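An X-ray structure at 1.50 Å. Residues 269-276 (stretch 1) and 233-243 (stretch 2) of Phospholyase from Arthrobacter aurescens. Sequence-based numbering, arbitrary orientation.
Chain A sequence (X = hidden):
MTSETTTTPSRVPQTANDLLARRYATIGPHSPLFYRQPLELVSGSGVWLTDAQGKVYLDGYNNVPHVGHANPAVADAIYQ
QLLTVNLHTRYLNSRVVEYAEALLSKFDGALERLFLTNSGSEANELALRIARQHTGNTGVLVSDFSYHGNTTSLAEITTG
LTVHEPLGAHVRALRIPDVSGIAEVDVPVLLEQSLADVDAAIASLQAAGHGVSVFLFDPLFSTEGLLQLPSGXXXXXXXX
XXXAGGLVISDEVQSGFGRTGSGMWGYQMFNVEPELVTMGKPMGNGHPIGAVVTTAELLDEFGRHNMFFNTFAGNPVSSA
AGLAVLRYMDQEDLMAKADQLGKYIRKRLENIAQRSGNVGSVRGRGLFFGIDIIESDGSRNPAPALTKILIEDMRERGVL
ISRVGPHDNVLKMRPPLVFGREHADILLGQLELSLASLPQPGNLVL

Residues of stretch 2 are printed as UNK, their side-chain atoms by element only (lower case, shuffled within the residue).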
# COMPACT_ATOMS: atom_id res chain seq x y z
N MET A 269 5.93 21.47 16.52
CA MET A 269 6.05 21.65 18.00
C MET A 269 7.50 21.72 18.47
O MET A 269 7.71 22.21 19.64
CB MET A 269 5.29 20.56 18.76
CG MET A 269 3.81 20.44 18.50
SD MET A 269 2.92 19.21 19.44
CE MET A 269 3.61 17.63 18.83
N PHE A 270 8.48 21.34 17.66
CA PHE A 270 9.91 21.32 18.00
C PHE A 270 10.63 22.24 17.06
O PHE A 270 10.18 22.60 15.93
CB PHE A 270 10.38 19.87 17.89
CG PHE A 270 9.50 18.87 18.67
CD1 PHE A 270 9.55 18.82 20.05
CD2 PHE A 270 8.64 17.98 18.03
CE1 PHE A 270 8.77 17.95 20.79
CE2 PHE A 270 7.83 17.15 18.76
CZ PHE A 270 7.90 17.10 20.13
N ASN A 271 11.85 22.60 17.43
CA ASN A 271 12.66 23.42 16.56
C ASN A 271 13.54 22.52 15.64
O ASN A 271 14.77 22.36 15.79
CB ASN A 271 13.54 24.39 17.38
CG ASN A 271 14.31 25.37 16.49
OD1 ASN A 271 13.95 25.65 15.32
ND2 ASN A 271 15.42 25.86 17.04
N VAL A 272 12.86 21.87 14.69
CA VAL A 272 13.45 20.87 13.81
C VAL A 272 12.81 20.96 12.40
O VAL A 272 11.61 21.30 12.28
CB VAL A 272 13.23 19.41 14.34
CG1 VAL A 272 11.78 18.90 14.21
CG2 VAL A 272 14.17 18.40 13.67
N GLU A 273 13.63 20.74 11.38
CA GLU A 273 13.11 20.60 9.97
C GLU A 273 13.60 19.24 9.50
O GLU A 273 14.78 19.03 9.17
CB GLU A 273 13.60 21.67 8.99
CG GLU A 273 12.94 21.48 7.62
CD GLU A 273 13.46 22.49 6.56
OE1 GLU A 273 13.68 23.70 6.88
OE2 GLU A 273 13.69 22.10 5.38
N PRO A 274 12.70 18.22 9.48
CA PRO A 274 13.10 16.91 8.96
C PRO A 274 13.45 16.88 7.49
O PRO A 274 12.90 17.68 6.69
CB PRO A 274 11.84 16.03 9.23
CG PRO A 274 10.96 16.83 9.99
CD PRO A 274 11.27 18.29 9.81
N GLU A 275 14.29 15.92 7.07
CA GLU A 275 14.59 15.65 5.70
C GLU A 275 13.45 14.88 4.95
O GLU A 275 13.33 14.96 3.73
CB GLU A 275 15.89 14.92 5.45
CG GLU A 275 17.12 15.69 5.90
CD GLU A 275 17.54 15.43 7.34
OE1 GLU A 275 16.75 15.01 8.24
OE2 GLU A 275 18.77 15.71 7.68
N LEU A 276 12.70 14.10 5.76
CA LEU A 276 11.65 13.21 5.22
C LEU A 276 10.45 13.30 6.18
O LEU A 276 10.60 13.30 7.41
CB LEU A 276 12.15 11.72 5.30
CG LEU A 276 13.28 11.37 4.25
CD1 LEU A 276 14.20 10.22 4.77
CD2 LEU A 276 12.69 11.05 2.91
N UNK A 233 15.07 18.29 23.50
CA UNK A 233 15.30 16.87 23.28
C UNK A 233 15.32 16.51 21.78
O UNK A 233 16.34 15.99 21.25
c UNK A 233 13.81 13.76 22.82
c UNK A 233 14.02 12.41 22.60
o UNK A 233 15.30 10.38 23.04
c UNK A 233 14.33 15.97 24.03
c UNK A 233 15.59 13.77 24.36
c UNK A 233 14.56 14.45 23.75
c UNK A 233 15.08 11.74 23.26
c UNK A 233 15.87 12.43 24.15
N UNK A 234 14.22 16.83 21.08
CA UNK A 234 14.20 16.53 19.63
C UNK A 234 15.32 17.18 18.85
O UNK A 234 16.01 16.61 17.95
c UNK A 234 12.81 16.82 19.01
c UNK A 234 11.85 14.39 19.36
c UNK A 234 11.75 15.92 19.66
c UNK A 234 12.77 16.69 17.50
N UNK A 235 15.58 18.48 19.16
CA UNK A 235 16.66 19.20 18.52
C UNK A 235 18.05 18.56 18.80
O UNK A 235 18.89 18.45 17.91
o UNK A 235 13.61 20.47 20.58
c UNK A 235 16.64 20.67 19.07
c UNK A 235 13.95 21.21 19.79
o UNK A 235 13.08 21.98 19.71
c UNK A 235 15.27 21.42 18.88
N UNK A 236 18.23 18.12 20.03
CA UNK A 236 19.49 17.42 20.43
C UNK A 236 19.67 16.08 19.69
O UNK A 236 20.81 15.71 19.31
N UNK A 237 18.59 15.34 19.56
CA UNK A 237 18.62 14.08 18.79
C UNK A 237 18.98 14.35 17.37
O UNK A 237 19.87 13.69 16.79
c UNK A 237 17.34 12.07 17.98
c UNK A 237 17.29 13.28 18.91
c UNK A 237 16.99 12.88 20.32
N UNK A 238 18.34 15.34 16.69
CA UNK A 238 18.67 15.70 15.35
C UNK A 238 20.16 16.10 15.11
O UNK A 238 20.76 15.61 14.16
c UNK A 238 17.71 16.84 14.86
N UNK A 239 20.68 16.91 16.04
CA UNK A 239 22.10 17.30 15.90
C UNK A 239 23.02 16.05 15.95
O UNK A 239 23.91 15.90 15.08
o UNK A 239 21.61 19.48 16.82
c UNK A 239 23.90 18.63 16.94
c UNK A 239 22.42 18.27 17.01
N UNK A 240 22.71 15.17 16.91
CA UNK A 240 23.58 13.94 17.10
C UNK A 240 23.45 12.96 15.91
O UNK A 240 24.40 12.41 15.39
c UNK A 240 23.69 14.09 19.64
n UNK A 240 23.47 14.26 22.15
c UNK A 240 22.97 13.65 20.93
c UNK A 240 23.24 15.52 22.48
n UNK A 240 23.78 16.00 23.63
c UNK A 240 23.24 13.27 18.40
n UNK A 240 22.50 16.32 21.72
N UNK A 241 22.21 12.78 15.40
CA UNK A 241 22.00 11.92 14.28
C UNK A 241 22.72 12.45 13.01
O UNK A 241 23.31 11.67 12.28
c UNK A 241 19.83 10.95 15.12
c UNK A 241 20.46 11.77 14.03
c UNK A 241 20.09 11.18 12.61
N UNK A 242 22.62 13.77 12.76
CA UNK A 242 23.27 14.37 11.56
C UNK A 242 24.78 14.28 11.68
O UNK A 242 25.45 14.01 10.66
c UNK A 242 21.22 15.62 10.79
c UNK A 242 22.72 15.75 11.30
n UNK A 242 18.28 18.57 11.43
c UNK A 242 18.13 17.53 10.60
n UNK A 242 16.92 17.29 10.07
c UNK A 242 20.52 16.90 10.87
n UNK A 242 19.12 16.68 10.35
N UNK A 243 25.28 14.39 12.91
CA UNK A 243 26.80 14.31 13.05
C UNK A 243 27.21 12.85 12.75
O UNK A 243 28.40 12.59 12.43
c UNK A 243 27.19 14.73 14.42
O HOH W 1 16.48 20.75 11.94

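Position 233 opens the stretch with one carbon leading to a six-carbon ring that bears a single oxygen; its side chain makes no contact with stretch 1. This is Tyr 233. Position 234 has four carbons, forked at the first, with one arm two carbons long, and it points toward the loop, meeting Phe 270 and Val 272: Ile 234. Its CG1 lies 3.7 Å from the centroid of the Phe 270 ring, 12° off the normal, a CH-pi contact over one face, while its CG2 comes within 4.1 Å of Val 272 CG1.

Position 235 carries three carbons, the third with two oxygens, and one of those oxygens approaches a backbone nitrogen of the loop. Two oxygens on the third carbon make this a carboxylate one carbon longer than aspartate: Glu 235. Its CA-to-CB bond points sideways to the loop, but with chi1 m and chi2 p the end of the side chain comes nearer, so that Asn 271 N donates to Glu 235 OE2 at 2.7 Å and a nearly straight 169°.

Position 236 has no side-chain atoms: Gly 236. An ideal CB there would be crowded from within the helix, not by the loop. Position 237 shows one carbon carrying two more, clear of stretch 1, hence Val 237. At position 238 a lone carbon points toward the loop: Ala 238, whose CB packs 4.0 Å from Val 272 CG2.

Position 239, one carbon carrying an oxygen and a carbon, is Thr 239, facing out of reach. Position 240 has three carbons, a nitrogen, then a carbon with two nitrogens: Arg 240, also out of reach. Position 241 repeats the three-carbon fork without touching the loop: Val 241.

Position 242 has the same long chain with three nitrogens, but reaches Glu 273 and Glu 275. It is Arg 242. Its NH2 donates to Glu 273 O and to Glu 275 OE1, each at 2.9 Å; NE adds a weak bond to Glu 275 OE2, also 2.9 Å, within the salt bridge. A water accepts from both Arg 242 NH1 and Glu 273 N, at 2.9 Å each. Position 243, a single carbon far from the loop, is Ala 243.

The rule is a helical stripe, 234, 235, 238 and 242, set against a loop without regular structure. Ile 234 and Ala 238 supply the apolar packing, with Ala 238 CB meeting Val 272 CG2. Charged side chains then satisfy backbone groups of the irregular loop: Glu 235 accepts from an amide, and Arg 242 donates to a carbonyl while pairing with a carboxylate.

Stretch 2 (233-243) YIEGVATRVRA
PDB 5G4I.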